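Local coordinates for major pilin backbone protein T-antigen, T13 (PDB 6BBT) that forms the backbone subunit of the pilus of Streptococcus pyogenes and is the surface T-antigen, T13, by which strains are serotyped, at residues A[180-185]-A[203-208]; A[195-200]-A[220-225]; A[229-234]-A[263-268]. All coordinates share one frame; numbering follows the deposited sequence.

Interaction 1: residues A[180-185]-A[203-208]; sequences LILEAS and KDVVIG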
loop_
_atom_site.group_PDB
_atom_site.type_symbol
_atom_site.label_atom_id
_atom_site.label_comp_id
_atom_site.label_asym_id
_atom_site.label_seq_id
_atom_site.Cartn_x
_atom_site.Cartn_y
_atom_site.Cartn_z
ATOM N N LEU A 180 -15.237 -19.237 -5.788
ATOM C CA LEU A 180 -14.258 -18.427 -5.116
ATOM C C LEU A 180 -14.911 -17.118 -4.707
ATOM O O LEU A 180 -15.673 -16.530 -5.479
ATOM C CB LEU A 180 -13.100 -18.153 -6.060
ATOM C CG LEU A 180 -11.970 -17.251 -5.594
ATOM C CD1 LEU A 180 -11.097 -17.919 -4.540
ATOM C CD2 LEU A 180 -11.160 -16.844 -6.805
ATOM N N ILE A 181 -14.590 -16.661 -3.501
ATOM C CA ILE A 181 -14.974 -15.335 -3.065
ATOM C C ILE A 181 -13.734 -14.669 -2.469
ATOM O O ILE A 181 -12.987 -15.284 -1.710
ATOM C CB ILE A 181 -16.191 -15.363 -2.103
ATOM C CG1 ILE A 181 -16.532 -13.965 -1.598
ATOM C CG2 ILE A 181 -15.938 -16.267 -0.929
ATOM C CD1 ILE A 181 -17.959 -13.870 -1.085
ATOM N N LEU A 182 -13.468 -13.445 -2.910
ATOM C CA LEU A 182 -12.441 -12.615 -2.318
ATOM C C LEU A 182 -13.195 -11.684 -1.381
ATOM O O LEU A 182 -14.062 -10.939 -1.832
ATOM C CB LEU A 182 -11.717 -11.830 -3.398
ATOM C CG LEU A 182 -11.112 -12.593 -4.568
ATOM C CD1 LEU A 182 -10.387 -11.607 -5.447
ATOM C CD2 LEU A 182 -10.159 -13.683 -4.120
ATOM N N GLU A 183 -12.919 -11.745 -0.085
ATOM C CA GLU A 183 -13.670 -10.919 0.869
ATOM C C GLU A 183 -13.061 -9.540 0.872
ATOM O O GLU A 183 -11.844 -9.408 0.800
ATOM C CB GLU A 183 -13.611 -11.465 2.299
ATOM C CG GLU A 183 -14.006 -12.910 2.472
ATOM C CD GLU A 183 -15.485 -13.170 2.341
ATOM O OE1 GLU A 183 -15.848 -14.356 2.451
ATOM O OE2 GLU A 183 -16.282 -12.217 2.150
ATOM N N ALA A 184 -13.899 -8.521 0.965
ATOM C CA ALA A 184 -13.416 -7.159 1.123
ATOM C C ALA A 184 -12.624 -6.988 2.444
ATOM O O ALA A 184 -12.873 -7.681 3.441
ATOM C CB ALA A 184 -14.590 -6.180 1.049
ATOM N N SER A 185 -11.617 -6.116 2.401
ATOM C CA SER A 185 -10.877 -5.671 3.584
ATOM C C SER A 185 -10.987 -4.165 3.638
ATOM O O SER A 185 -11.553 -3.547 2.732
ATOM C CB SER A 185 -9.404 -6.090 3.492
ATOM O OG SER A 185 -8.698 -5.377 2.470
ATOM N N LYS A 203 -10.023 -12.274 -17.263
ATOM C CA LYS A 203 -11.353 -11.868 -16.818
ATOM C C LYS A 203 -11.291 -11.137 -15.483
ATOM O O LYS A 203 -10.208 -11.011 -14.902
ATOM C CB LYS A 203 -12.225 -13.102 -16.688
ATOM C CG LYS A 203 -12.542 -13.750 -18.008
ATOM C CD LYS A 203 -13.640 -14.772 -17.813
ATOM C CE LYS A 203 -14.075 -15.373 -19.132
ATOM N NZ LYS A 203 -15.015 -16.502 -18.884
ATOM N N ASP A 204 -12.452 -10.659 -15.005
ATOM C CA ASP A 204 -12.536 -9.849 -13.771
ATOM C C ASP A 204 -13.326 -10.577 -12.697
ATOM O O ASP A 204 -14.470 -11.018 -12.937
ATOM C CB ASP A 204 -13.219 -8.506 -14.027
ATOM C CG ASP A 204 -12.380 -7.544 -14.807
ATOM O OD1 ASP A 204 -11.148 -7.538 -14.670
ATOM O OD2 ASP A 204 -12.967 -6.744 -15.557
ATOM N N VAL A 205 -12.697 -10.733 -11.531
ATOM C CA VAL A 205 -13.361 -11.195 -10.334
ATOM C C VAL A 205 -13.703 -9.945 -9.521
ATOM O O VAL A 205 -12.835 -9.130 -9.255
ATOM C CB VAL A 205 -12.454 -12.121 -9.520
ATOM C CG1 VAL A 205 -13.147 -12.566 -8.231
ATOM C CG2 VAL A 205 -12.062 -13.321 -10.364
ATOM N N VAL A 206 -14.963 -9.786 -9.143
ATOM C CA VAL A 206 -15.365 -8.655 -8.325
ATOM C C VAL A 206 -15.244 -9.063 -6.852
ATOM O O VAL A 206 -15.793 -10.093 -6.429
ATOM C CB VAL A 206 -16.813 -8.206 -8.628
ATOM C CG1 VAL A 206 -17.194 -7.004 -7.762
ATOM C CG2 VAL A 206 -16.967 -7.878 -10.105
ATOM N N ILE A 207 -14.530 -8.251 -6.079
ATOM C CA ILE A 207 -14.364 -8.476 -4.637
ATOM C C ILE A 207 -15.719 -8.429 -3.938
ATOM O O ILE A 207 -16.519 -7.560 -4.202
ATOM C CB ILE A 207 -13.428 -7.433 -4.007
ATOM C CG1 ILE A 207 -11.997 -7.691 -4.483
ATOM C CG2 ILE A 207 -13.487 -7.488 -2.480
ATOM C CD1 ILE A 207 -11.011 -6.610 -4.117
ATOM N N GLY A 208 -15.948 -9.408 -3.077
ATOM C CA GLY A 208 -17.127 -9.468 -2.198
ATOM C C GLY A 208 -18.324 -10.188 -2.741
ATOM O O GLY A 208 -19.432 -9.979 -2.238
HETATM O O HOH W 1 -15.092 -12.359 -5.027
#
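One backbone bond ties the two segments together: N of G208 donates to O of L182 at 2.7 Å, arriving nearly along the C=O axis though its N-H is bent to 141°. The same carbonyl oxygen is covered by the methyl CG2 of I207, which sits 3.6 Å from it and equally near CA of A184; the small CB of A184 lets this branched side chain lie close. Beside the bond a water bridges the strands, accepting from N of L182 and donating to O of V206, so both main-chain groups find partners although the segments do not pair as a sheet. L182, its CG anti to the carbonyl carbon (chi1 -54°), crosses V205 at about a right angle and brings CD1 to 4.0 Å from CG1 of V205. Apolar branched residues suit this buried meeting. G208 has phi 91°, a positive value that glycine adopts easily as the chain leaves its strand. Further out, L182 also packs on V194, I230 and Y232, and V205 on I196 and Y211. Strand 176-183 lies between strands 211-215 and 231-236, whereas strand 201-206 pairs with strand 193-198, so the contact joins strands of two different sheets.

Interaction 2: residues A[195-200]-A[220-225]; sequences KIIQDG and SIMLAK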
loop_
_atom_site.group_PDB
_atom_site.type_symbol
_atom_site.label_atom_id
_atom_site.label_comp_id
_atom_site.label_asym_id
_atom_site.label_seq_id
_atom_site.Cartn_x
_atom_site.Cartn_y
_atom_site.Cartn_z
ATOM N N LYS A 195 -7.920 -9.302 -11.476
ATOM C CA LYS A 195 -7.802 -10.083 -12.699
ATOM C C LYS A 195 -7.647 -11.580 -12.420
ATOM O O LYS A 195 -7.006 -11.988 -11.460
ATOM C CB LYS A 195 -6.615 -9.596 -13.519
ATOM C CG LYS A 195 -6.733 -8.142 -13.917
ATOM C CD LYS A 195 -7.809 -7.981 -14.985
ATOM C CE LYS A 195 -8.208 -6.554 -15.121
ATOM N NZ LYS A 195 -9.110 -6.454 -16.298
ATOM N N ILE A 196 -8.268 -12.388 -13.268
ATOM C CA ILE A 196 -8.106 -13.817 -13.249
ATOM C C ILE A 196 -7.816 -14.266 -14.692
ATOM O O ILE A 196 -8.374 -13.693 -15.638
ATOM C CB ILE A 196 -9.344 -14.519 -12.672
ATOM C CG1 ILE A 196 -9.107 -16.013 -12.454
ATOM C CG2 ILE A 196 -10.590 -14.331 -13.523
ATOM C CD1 ILE A 196 -10.150 -16.664 -11.569
ATOM N N ILE A 197 -6.969 -15.284 -14.843
ATOM C CA ILE A 197 -6.715 -15.889 -16.153
ATOM C C ILE A 197 -7.341 -17.258 -16.143
ATOM O O ILE A 197 -6.997 -18.103 -15.321
ATOM C CB ILE A 197 -5.222 -15.952 -16.506
ATOM C CG1 ILE A 197 -4.654 -14.532 -16.492
ATOM C CG2 ILE A 197 -5.039 -16.645 -17.878
ATOM C CD1 ILE A 197 -3.148 -14.450 -16.507
ATOM N N GLN A 198 -8.271 -17.462 -17.067
ATOM C CA GLN A 198 -9.155 -18.603 -17.047
ATOM C C GLN A 198 -9.347 -19.075 -18.487
ATOM O O GLN A 198 -9.754 -18.291 -19.337
ATOM C CB GLN A 198 -10.475 -18.141 -16.429
ATOM C CG GLN A 198 -11.642 -19.100 -16.517
ATOM C CD GLN A 198 -12.863 -18.606 -15.735
ATOM O OE1 GLN A 198 -12.763 -17.718 -14.892
ATOM N NE2 GLN A 198 -14.010 -19.190 -16.008
ATOM N N ASP A 199 -9.018 -20.339 -18.738
ATOM C CA ASP A 199 -8.949 -20.908 -20.088
ATOM C C ASP A 199 -8.249 -19.977 -21.097
ATOM O O ASP A 199 -8.751 -19.735 -22.192
ATOM C CB ASP A 199 -10.352 -21.275 -20.572
ATOM C CG ASP A 199 -10.324 -22.145 -21.843
ATOM O OD1 ASP A 199 -9.476 -23.063 -21.932
ATOM O OD2 ASP A 199 -11.129 -21.881 -22.761
ATOM N N GLY A 200 -7.132 -19.393 -20.685
ATOM C CA GLY A 200 -6.381 -18.456 -21.529
ATOM C C GLY A 200 -6.818 -16.999 -21.501
ATOM O O GLY A 200 -6.042 -16.126 -21.903
ATOM N N SER A 220 -6.007 -25.450 -14.651
ATOM C CA SER A 220 -5.776 -24.469 -13.592
ATOM C C SER A 220 -6.358 -23.103 -13.943
ATOM O O SER A 220 -6.664 -22.807 -15.094
ATOM C CB SER A 220 -4.282 -24.314 -13.316
ATOM O OG SER A 220 -3.597 -23.885 -14.473
ATOM N N ILE A 221 -6.510 -22.284 -12.920
ATOM C CA ILE A 221 -6.884 -20.883 -13.057
ATOM C C ILE A 221 -5.837 -20.111 -12.230
ATOM O O ILE A 221 -5.242 -20.683 -11.309
ATOM C CB ILE A 221 -8.356 -20.744 -12.601
ATOM C CG1 ILE A 221 -9.044 -19.584 -13.269
ATOM C CG2 ILE A 221 -8.497 -20.703 -11.076
ATOM C CD1 ILE A 221 -10.546 -19.620 -13.059
ATOM N N MET A 222 -5.537 -18.863 -12.590
ATOM C CA MET A 222 -4.580 -18.066 -11.801
ATOM C C MET A 222 -5.000 -16.613 -11.685
ATOM O O MET A 222 -5.433 -15.996 -12.657
ATOM C CB MET A 222 -3.156 -18.121 -12.365
ATOM C CG MET A 222 -2.128 -17.455 -11.430
ATOM S SD MET A 222 -0.480 -17.174 -12.113
ATOM C CE MET A 222 -0.880 -17.028 -13.840
ATOM N N LEU A 223 -4.866 -16.079 -10.474
ATOM C CA LEU A 223 -5.038 -14.667 -10.212
ATOM C C LEU A 223 -3.622 -14.199 -9.984
ATOM O O LEU A 223 -3.036 -14.529 -8.953
ATOM C CB LEU A 223 -5.930 -14.428 -8.985
ATOM C CG LEU A 223 -7.343 -15.014 -9.100
ATOM C CD1 LEU A 223 -7.407 -16.366 -8.402
ATOM C CD2 LEU A 223 -8.421 -14.099 -8.529
ATOM N N ALA A 224 -3.062 -13.446 -10.926
ATOM C CA ALA A 224 -1.607 -13.160 -10.924
ATOM C C ALA A 224 -1.204 -11.861 -10.222
ATOM O O ALA A 224 -0.014 -11.660 -9.949
ATOM C CB ALA A 224 -1.076 -13.146 -12.351
ATOM N N LYS A 225 -2.179 -10.977 -9.978
ATOM C CA LYS A 225 -1.952 -9.651 -9.426
ATOM C C LYS A 225 -2.948 -9.442 -8.275
ATOM O O LYS A 225 -3.744 -8.519 -8.276
ATOM C CB LYS A 225 -2.107 -8.599 -10.528
ATOM C CG LYS A 225 -1.077 -8.728 -11.680
ATOM C CD LYS A 225 -1.351 -7.776 -12.842
ATOM C CE LYS A 225 -0.459 -8.069 -14.060
ATOM N NZ LYS A 225 -0.690 -7.124 -15.218
HETATM O O HOH W 2 -5.639 -7.649 -10.407
HETATM O O HOH W 3 -4.850 -10.800 -10.357
HETATM O O HOH W 4 -4.489 -12.885 -13.319
HETATM O O HOH W 5 -8.850 -22.192 -16.680
#
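Strands 195-198 and 220-223 run antiparallel at 161°, their axes 4.7 Å apart, with I197 and M222 forming a hydrogen-bonded pair. The bond from N of I197 to O of M222 is short, 2.8 Å, and nearly straight at 168°; its return, from N of M222 to O of I197, is longer at 3.2 Å but lies in the carbonyl plane. O of M222 also receives a CA-H...O contact from I196. On the face carrying I196, Q198 and I221 the packing is tight: CD1 of I196 meets CD1 of I221 at 3.3 Å, closer than ordinary van der Waals contact. Both isoleucines hold CG1 anti to the backbone N, sending their long branches across each other obliquely. Q198 lies alongside I221 with its chain extended, and its aliphatic carbons cover CD1 of I221 while OE1 accepts from the hydroxyl of Y211; a glutamine thus serves a greasy neighbour and a polar one at once. CG of L223 closes on CG1 of I196 at 3.9 Å. The other, partly exposed face bears I197 and M222. Where the chain turns a corner at A224 and K225, direct pairing gives way to water: one molecule links N of K195 to O of K225, another O of K195 to N of K225. K195 reaches D204 in a salt bridge, and K225 reaches D21 and E23. A buried face of I196, I221 and L223, with Q198 at its partly exposed margin, against a more exposed one is typical of a beta-sandwich strand pair, consistent with the transthyretin-like domains of this pilin.

Interaction 3: residues A[229-234]-A[263-268]; sequences GISYKL and LQKTDE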
loop_
_atom_site.group_PDB
_atom_site.type_symbol
_atom_site.label_atom_id
_atom_site.label_comp_id
_atom_site.label_asym_id
_atom_site.label_seq_id
_atom_site.Cartn_x
_atom_site.Cartn_y
_atom_site.Cartn_z
ATOM N N GLY A 229 -3.123 -9.352 1.778
ATOM C CA GLY A 229 -3.872 -9.098 2.999
ATOM C C GLY A 229 -5.372 -9.282 2.890
ATOM O O GLY A 229 -6.071 -9.076 3.876
ATOM N N ILE A 230 -5.901 -9.650 1.720
ATOM C CA ILE A 230 -7.329 -9.967 1.651
ATOM C C ILE A 230 -7.523 -11.428 1.979
ATOM O O ILE A 230 -6.588 -12.207 1.908
ATOM C CB ILE A 230 -7.992 -9.610 0.303
ATOM C CG1 ILE A 230 -7.380 -10.353 -0.882
ATOM C CG2 ILE A 230 -7.937 -8.104 0.101
ATOM C CD1 ILE A 230 -8.272 -10.272 -2.111
ATOM N N SER A 231 -8.733 -11.795 2.342
ATOM C CA SER A 231 -9.049 -13.170 2.634
ATOM C C SER A 231 -9.924 -13.721 1.516
ATOM O O SER A 231 -10.705 -12.985 0.910
ATOM C CB SER A 231 -9.742 -13.283 3.972
ATOM O OG SER A 231 -8.853 -12.957 5.015
ATOM N N TYR A 232 -9.762 -15.003 1.228
ATOM C CA TYR A 232 -10.588 -15.688 0.242
ATOM C C TYR A 232 -11.065 -17.033 0.763
ATOM O O TYR A 232 -10.471 -17.597 1.673
ATOM C CB TYR A 232 -9.829 -15.897 -1.073
ATOM C CG TYR A 232 -8.605 -16.781 -0.980
ATOM C CD1 TYR A 232 -8.703 -18.169 -1.102
ATOM C CD2 TYR A 232 -7.336 -16.231 -0.767
ATOM C CE1 TYR A 232 -7.577 -18.984 -1.024
ATOM C CE2 TYR A 232 -6.211 -17.037 -0.686
ATOM C CZ TYR A 232 -6.338 -18.408 -0.809
ATOM O OH TYR A 232 -5.218 -19.211 -0.738
ATOM N N LYS A 233 -12.137 -17.546 0.175
ATOM C CA LYS A 233 -12.486 -18.926 0.394
ATOM C C LYS A 233 -12.869 -19.605 -0.915
ATOM O O LYS A 233 -13.478 -18.992 -1.804
ATOM C CB LYS A 233 -13.548 -19.085 1.469
ATOM C CG LYS A 233 -14.892 -18.538 1.136
ATOM C CD LYS A 233 -15.930 -18.948 2.180
ATOM C CE LYS A 233 -15.797 -18.148 3.463
ATOM N NZ LYS A 233 -17.099 -18.083 4.196
ATOM N N LEU A 234 -12.452 -20.860 -1.023
ATOM C CA LEU A 234 -12.683 -21.678 -2.206
ATOM C C LEU A 234 -13.498 -22.876 -1.775
ATOM O O LEU A 234 -13.186 -23.509 -0.778
ATOM C CB LEU A 234 -11.360 -22.145 -2.803
ATOM C CG LEU A 234 -11.460 -23.033 -4.054
ATOM C CD1 LEU A 234 -12.035 -22.258 -5.230
ATOM C CD2 LEU A 234 -10.096 -23.627 -4.387
ATOM N N LEU A 263 -11.634 -19.592 5.309
ATOM C CA LEU A 263 -10.962 -18.352 4.928
ATOM C C LEU A 263 -9.476 -18.526 4.967
ATOM O O LEU A 263 -8.954 -19.075 5.924
ATOM C CB LEU A 263 -11.309 -17.189 5.855
ATOM C CG LEU A 263 -12.562 -16.372 5.555
ATOM C CD1 LEU A 263 -12.607 -15.210 6.543
ATOM C CD2 LEU A 263 -12.609 -15.872 4.118
ATOM N N GLN A 264 -8.801 -18.046 3.924
ATOM C CA GLN A 264 -7.356 -18.009 3.869
ATOM C C GLN A 264 -6.947 -16.567 3.553
ATOM O O GLN A 264 -7.524 -15.950 2.676
ATOM C CB GLN A 264 -6.864 -18.960 2.777
ATOM C CG GLN A 264 -5.366 -18.981 2.537
ATOM C CD GLN A 264 -4.569 -19.447 3.746
ATOM O OE1 GLN A 264 -5.012 -20.311 4.500
ATOM N NE2 GLN A 264 -3.391 -18.879 3.923
ATOM N N LYS A 265 -5.959 -16.046 4.276
ATOM C CA LYS A 265 -5.491 -14.680 4.055
ATOM C C LYS A 265 -4.316 -14.683 3.079
ATOM O O LYS A 265 -3.416 -15.518 3.209
ATOM C CB LYS A 265 -5.068 -14.055 5.376
ATOM C CG LYS A 265 -4.724 -12.583 5.236
ATOM C CD LYS A 265 -4.292 -11.932 6.545
ATOM C CE LYS A 265 -5.415 -11.115 7.153
ATOM N NZ LYS A 265 -4.954 -10.353 8.349
ATOM N N THR A 266 -4.304 -13.749 2.124
ATOM C CA THR A 266 -3.186 -13.637 1.197
ATOM C C THR A 266 -2.046 -12.892 1.888
ATOM O O THR A 266 -2.286 -11.990 2.688
ATOM C CB THR A 266 -3.551 -12.874 -0.104
ATOM O OG1 THR A 266 -3.791 -11.496 0.182
ATOM C CG2 THR A 266 -4.789 -13.482 -0.780
ATOM N N ASP A 267 -0.821 -13.263 1.555
ATOM C CA ASP A 267 0.379 -12.580 2.059
ATOM C C ASP A 267 1.418 -12.530 0.938
ATOM O O ASP A 267 1.052 -12.680 -0.228
ATOM C CB ASP A 267 0.877 -13.252 3.352
ATOM C CG ASP A 267 1.309 -14.693 3.150
ATOM O OD1 ASP A 267 1.767 -15.080 2.047
ATOM O OD2 ASP A 267 1.181 -15.467 4.124
ATOM N N GLU A 268 2.698 -12.375 1.259
ATOM C CA GLU A 268 3.689 -12.055 0.231
ATOM C C GLU A 268 4.107 -13.263 -0.608
ATOM O O GLU A 268 4.566 -13.101 -1.734
ATOM C CB GLU A 268 4.915 -11.352 0.838
ATOM C CG GLU A 268 4.562 -10.295 1.895
ATOM C CD GLU A 268 5.156 -8.918 1.644
ATOM O OE1 GLU A 268 6.304 -8.814 1.152
ATOM O OE2 GLU A 268 4.456 -7.927 1.962
#
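The ring of Y232 carries Q264 on one face and T266 at its edge. CB of Q264 stands over that face in a CH-pi contact, 4.0 Å from the centroid and shifted toward the rim, while CG of Q264 comes to 3.3 Å from OH of Y232. The backbone O of Q264 is also over this face, near CD2. The two side chains run side by side, ring and amide planes 57° apart. The methyl CG2 of T266 lies in the ring plane, 3.7 Å from CD2 of Y232. To hold the ring there Y232 places CG in the crowded position between N and carbonyl carbon (chi1 63°), and its hydroxyl is bonded to D271, so its polar tip is satisfied. Beneath the side chains the backbones pair antiparallel: N of Y232 donates to O of Q264 and N of Q264 to O of Y232, both at 2.8 Å. N of T266 to O of I230 is straighter still, at 172°. N of G229 donates to O of T266 at 2.9 Å, from above the carbonyl plane, and more weakly to OG1, which receives a second weak bond from N of I230 and is also bonded to O of P227. Threonine suits this place because OG1 serves the backbone and CG2 the ring. G229 has a positive phi, where any side chain would collide with the preceding residue's carbonyl oxygen, so glycine fits. Strand 264-265 edges the antiparallel sheet beside strand 231-236, whose other neighbour is 176-183; Y232 and Q264 face L248 of strand 242-250.

All three contacts lie in the C-terminal part of the chain, in one transthyretin-like region, and on the same side of the chain's centre. Interactions 1 and 2 interlace along the sequence and have centres about 13 Å apart; neighbouring strands 193-198 and 201-206 join them, with a probable backbone bond between K203 and I196. Interaction 3 follows both. Its centre lies about 11 Å from that of interaction 1, sharing the four-stranded sheet in which strands 176-183 and 231-236 are neighbours, and about 16 Å from that of interaction 2, which it adjoins only through the sequence. Interaction 1 therefore connects the sheet of interaction 2 to that of interaction 3, consistent with a sandwich-like all-beta domain of a pilus subunit.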